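Local coordinates for cytosolic phospholipase A2 delta (Homo sapiens, PDB 5IZ5), which hydrolyses the sn-2 ester of glycerophospholipids in a calcium-dependent manner, releasing free fatty acids with a preference for linoleic acid, at residues L396-K400 / N774-K778; I155-I160 / H285-N289. The protein carries 3 engineered substitutions. All blocks are in the same frame, centred on the assembly; numbering follows the deposited sequence.

Contact 1 of 2, residues L396-K400 / N774-K778; sequences LAKSK and NMTYK. With SO4 (sulfate ion), chain M.
Lys400 NZ donates to Met775 O (2.7 Å), Lys398 O (3.0 Å) and His395 O. Its chi1 and chi2, both m, fold it back to the end of helix 386-397, where Lys398 leaves helical phi/psi. In the last turn, Leu396 O accepts from Tyr777 N (2.9 Å) and from Thr776 CA (CA-H...O, 3.3 Å); Ala397 CA reaches Tyr777 O at 3.2 Å. Extended Thr776 and Tyr777 (-128/109, -110/125) lay their loop across the helix end, in register with Leu396 and Ala397. Asn774 OD1 holds Thr776 N (3.0 Å) in an Asx turn ahead of helix 779-794. A sulfate, probably from the crystallisation liquor, bridges the segments: O2 binds Lys400 N (2.8 Å) and Thr776 OG1 (2.4 Å), O4 binds Ser399 OG (2.3 Å), the last two very short. Leu396 (chi1 t, chi2 p) makes a CH-pi contact through CD2, 3.8 Å from the Tyr777 ring centroid, with CD1 3.9 Å from Met775 CE. Lys400 gathers carbonyls from helix, loop and 774-778, while amide and hydroxyl donors hold an anion.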
# COMPACT_ATOMS: atom_id res chain seq x y z
N LEU B 396 16.15 -17.78 16.66
CA LEU B 396 17.23 -17.07 16.00
C LEU B 396 18.56 -17.84 16.12
O LEU B 396 19.46 -17.68 15.29
CB LEU B 396 17.35 -15.64 16.54
CG LEU B 396 17.90 -14.54 15.62
CD1 LEU B 396 17.26 -14.52 14.24
CD2 LEU B 396 17.71 -13.19 16.28
N ALA B 397 18.66 -18.71 17.13
CA ALA B 397 19.86 -19.52 17.38
C ALA B 397 19.95 -20.78 16.53
O ALA B 397 21.05 -21.22 16.19
CB ALA B 397 19.96 -19.87 18.86
N LYS B 398 18.81 -21.39 16.21
CA LYS B 398 18.80 -22.66 15.48
C LYS B 398 19.42 -22.53 14.09
O LYS B 398 19.42 -21.45 13.50
CB LYS B 398 17.37 -23.21 15.35
CG LYS B 398 16.53 -22.47 14.33
CD LYS B 398 15.05 -22.81 14.45
CE LYS B 398 14.22 -21.91 13.56
NZ LYS B 398 12.90 -22.51 13.25
N SER B 399 19.94 -23.64 13.58
CA SER B 399 20.59 -23.66 12.27
C SER B 399 19.59 -23.42 11.15
O SER B 399 18.58 -24.10 11.05
CB SER B 399 21.30 -25.00 12.02
OG SER B 399 21.73 -25.10 10.67
N LYS B 400 19.89 -22.45 10.30
CA LYS B 400 19.02 -22.11 9.18
C LYS B 400 19.33 -22.91 7.93
O LYS B 400 18.66 -22.76 6.92
CB LYS B 400 19.08 -20.61 8.89
CG LYS B 400 18.76 -19.75 10.10
CD LYS B 400 17.41 -20.10 10.72
CE LYS B 400 16.97 -19.09 11.76
NZ LYS B 400 17.94 -18.97 12.89
N ASN B 774 21.89 -11.48 8.18
CA ASN B 774 22.16 -12.58 9.11
C ASN B 774 20.89 -12.95 9.87
O ASN B 774 20.27 -12.10 10.49
CB ASN B 774 23.28 -12.23 10.09
CG ASN B 774 23.68 -13.41 10.95
OD1 ASN B 774 23.35 -14.56 10.66
ND2 ASN B 774 24.41 -13.14 12.03
N MET B 775 20.54 -14.23 9.80
CA MET B 775 19.36 -14.76 10.45
C MET B 775 19.72 -15.84 11.48
O MET B 775 18.85 -16.57 11.95
CB MET B 775 18.40 -15.33 9.39
CG MET B 775 17.62 -14.27 8.60
SD MET B 775 16.43 -13.31 9.57
CE MET B 775 15.70 -14.56 10.62
N THR B 776 21.00 -15.94 11.83
CA THR B 776 21.46 -16.88 12.85
C THR B 776 22.30 -16.14 13.88
O THR B 776 23.41 -15.69 13.59
CB THR B 776 22.30 -18.01 12.23
OG1 THR B 776 21.61 -18.54 11.09
CG2 THR B 776 22.52 -19.13 13.26
N TYR B 777 21.75 -15.99 15.08
CA TYR B 777 22.42 -15.32 16.19
C TYR B 777 22.77 -16.36 17.23
O TYR B 777 21.89 -17.10 17.69
CB TYR B 777 21.49 -14.29 16.83
CG TYR B 777 21.31 -12.96 16.11
CD1 TYR B 777 20.82 -11.86 16.79
CD2 TYR B 777 21.64 -12.81 14.77
CE1 TYR B 777 20.65 -10.64 16.16
CE2 TYR B 777 21.48 -11.59 14.13
CZ TYR B 777 20.98 -10.51 14.83
OH TYR B 777 20.81 -9.30 14.19
N LYS B 778 24.04 -16.44 17.61
CA LYS B 778 24.43 -17.20 18.80
C LYS B 778 23.74 -16.55 19.99
O LYS B 778 23.65 -15.32 20.06
CB LYS B 778 25.94 -17.16 18.99
CG LYS B 778 26.72 -17.95 17.95
CD LYS B 778 28.12 -17.39 17.73
CE LYS B 778 28.97 -17.48 18.98
NZ LYS B 778 30.40 -17.20 18.68
S SO4 M . 23.09 -21.80 10.19
O1 SO4 M . 23.71 -21.97 11.52
O2 SO4 M . 22.06 -20.74 10.24
O3 SO4 M . 24.13 -21.43 9.21
O4 SO4 M . 22.47 -23.07 9.75

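Contact 2 of 2, residues I155-I160 / H285-N289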
# COMPACT_ATOMS: atom_id res chain seq x y z
N ILE B 155 -20.64 9.48 -3.66
CA ILE B 155 -20.06 9.41 -2.31
C ILE B 155 -18.60 9.83 -2.41
O ILE B 155 -17.86 9.29 -3.23
CB ILE B 155 -20.14 8.00 -1.70
CG1 ILE B 155 -21.60 7.52 -1.66
CG2 ILE B 155 -19.55 7.98 -0.29
CD1 ILE B 155 -21.77 6.05 -1.35
N THR B 156 -18.18 10.79 -1.57
CA THR B 156 -16.80 11.29 -1.58
C THR B 156 -16.21 11.59 -0.21
O THR B 156 -16.93 11.77 0.76
CB THR B 156 -16.69 12.65 -2.28
OG1 THR B 156 -17.94 13.03 -2.86
CG2 THR B 156 -15.63 12.63 -3.29
N ASN B 157 -14.88 11.68 -0.16
CA ASN B 157 -14.16 12.35 0.92
C ASN B 157 -13.45 13.61 0.40
O ASN B 157 -12.52 14.11 1.02
CB ASN B 157 -13.14 11.41 1.57
CG ASN B 157 -12.12 10.89 0.58
OD1 ASN B 157 -12.02 11.36 -0.55
ND2 ASN B 157 -11.33 9.91 1.02
N LYS B 158 -13.90 14.08 -0.77
CA LYS B 158 -13.37 15.26 -1.47
C LYS B 158 -12.04 15.05 -2.21
O LYS B 158 -11.52 15.99 -2.81
CB LYS B 158 -13.28 16.48 -0.54
CG LYS B 158 -14.61 16.86 0.10
CD LYS B 158 -15.68 17.15 -0.93
CE LYS B 158 -16.97 17.58 -0.25
NZ LYS B 158 -17.68 18.70 -0.93
N VAL B 159 -11.51 13.83 -2.19
CA VAL B 159 -10.37 13.49 -3.06
C VAL B 159 -10.70 12.26 -3.92
O VAL B 159 -10.46 12.28 -5.12
CB VAL B 159 -9.01 13.39 -2.32
CG1 VAL B 159 -9.09 13.96 -0.91
CG2 VAL B 159 -8.44 11.99 -2.33
N ILE B 160 -11.28 11.23 -3.32
CA ILE B 160 -11.77 10.07 -4.04
C ILE B 160 -13.29 10.16 -4.15
O ILE B 160 -13.94 10.52 -3.18
CB ILE B 160 -11.44 8.77 -3.27
CG1 ILE B 160 -9.95 8.41 -3.39
CG2 ILE B 160 -12.33 7.60 -3.69
CD1 ILE B 160 -9.44 8.16 -4.79
N HIS B 285 -13.85 2.36 3.21
CA HIS B 285 -14.09 3.52 4.07
C HIS B 285 -13.41 4.75 3.47
O HIS B 285 -12.20 4.76 3.25
CB HIS B 285 -13.51 3.28 5.49
CG HIS B 285 -13.88 1.96 6.11
ND1 HIS B 285 -13.07 1.32 7.03
CD2 HIS B 285 -14.96 1.16 5.94
CE1 HIS B 285 -13.65 0.19 7.41
NE2 HIS B 285 -14.79 0.07 6.76
N LEU B 286 -14.18 5.79 3.21
CA LEU B 286 -13.65 7.02 2.65
C LEU B 286 -13.72 8.14 3.67
O LEU B 286 -14.81 8.59 4.02
CB LEU B 286 -14.49 7.43 1.44
CG LEU B 286 -14.51 6.48 0.25
CD1 LEU B 286 -15.32 7.14 -0.86
CD2 LEU B 286 -13.12 6.13 -0.25
N GLY B 287 -12.57 8.62 4.13
CA GLY B 287 -12.53 9.75 5.06
C GLY B 287 -11.12 9.97 5.55
O GLY B 287 -10.32 9.04 5.56
N PHE B 288 -10.82 11.19 5.98
CA PHE B 288 -9.47 11.56 6.44
C PHE B 288 -9.35 11.71 7.94
O PHE B 288 -8.46 12.39 8.43
CB PHE B 288 -9.02 12.84 5.75
CG PHE B 288 -8.67 12.63 4.32
CD1 PHE B 288 -7.40 12.20 3.97
CD2 PHE B 288 -9.62 12.84 3.33
CE1 PHE B 288 -7.08 12.00 2.65
CE2 PHE B 288 -9.30 12.64 2.01
CZ PHE B 288 -8.03 12.22 1.67
N ASN B 289 -10.24 11.08 8.68
CA ASN B 289 -10.10 11.07 10.10
C ASN B 289 -10.08 9.64 10.53
O ASN B 289 -10.21 8.73 9.71
CB ASN B 289 -11.20 11.91 10.75
CG ASN B 289 -10.88 13.40 10.69
OD1 ASN B 289 -9.99 13.90 11.41
ND2 ASN B 289 -11.57 14.11 9.83
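The tight turn between strands 152-156 and 160-172, a beta-hairpin closed by an Asx turn at Asn157, packs against the edge of the catalytic domain where short strand 285-286 ends. Within the hairpin, Asn157 OD1 accepts from Val159 N at 3.0 Å and from Ile160 N at 2.9 Å, while Lys158 takes a left-handed backbone conformation (77/2) that lets the chain reverse. The amide nitrogen of Asn157 faces the junction: ND2 bonds Tyr497 O; Gly287 pairs through its backbone with Gly498 next door. Between the two segments themselves the contact is van der Waals. Leu286, the most covered residue, directs its CA-CB bond toward the hairpin, with CD2 3.8 Å from Ile160 CG2 and CD1 4.4 Å from Ile155 CG2; Asn157 CB lies 3.9 Å from Leu286 C. Farther along, the Phe288 ring sits beside the turn and also meets the ring of His622. Phe288 CE2 lies 3.5 Å from Asn157 ND2 and 3.2 Å from Val159 CG1, an oblique and unusually short carbon-carbon approach.

In the fold
Contacts 1 and 2 lie on opposite sides of the chain's centre, their centres 46 Å apart and their nearest atoms about 33 Å apart, so neither touches the other. Contact 1 is inside the catalytic domain and near its working parts: the side chain of Met775 is about 6 Å from that of substrate-binding Gly335 and about 10 Å from that of the nucleophile Ser365. Leu396 and Tyr777 also pack on helix 335-351, which starts at that glycine. Contact 2, away from the annotated sites, instead joins the hairpin of the N-terminal beta region to the beginning of the catalytic domain; the observed Cys167–Cys278 disulfide ties strand 160-172 to the chain leading there.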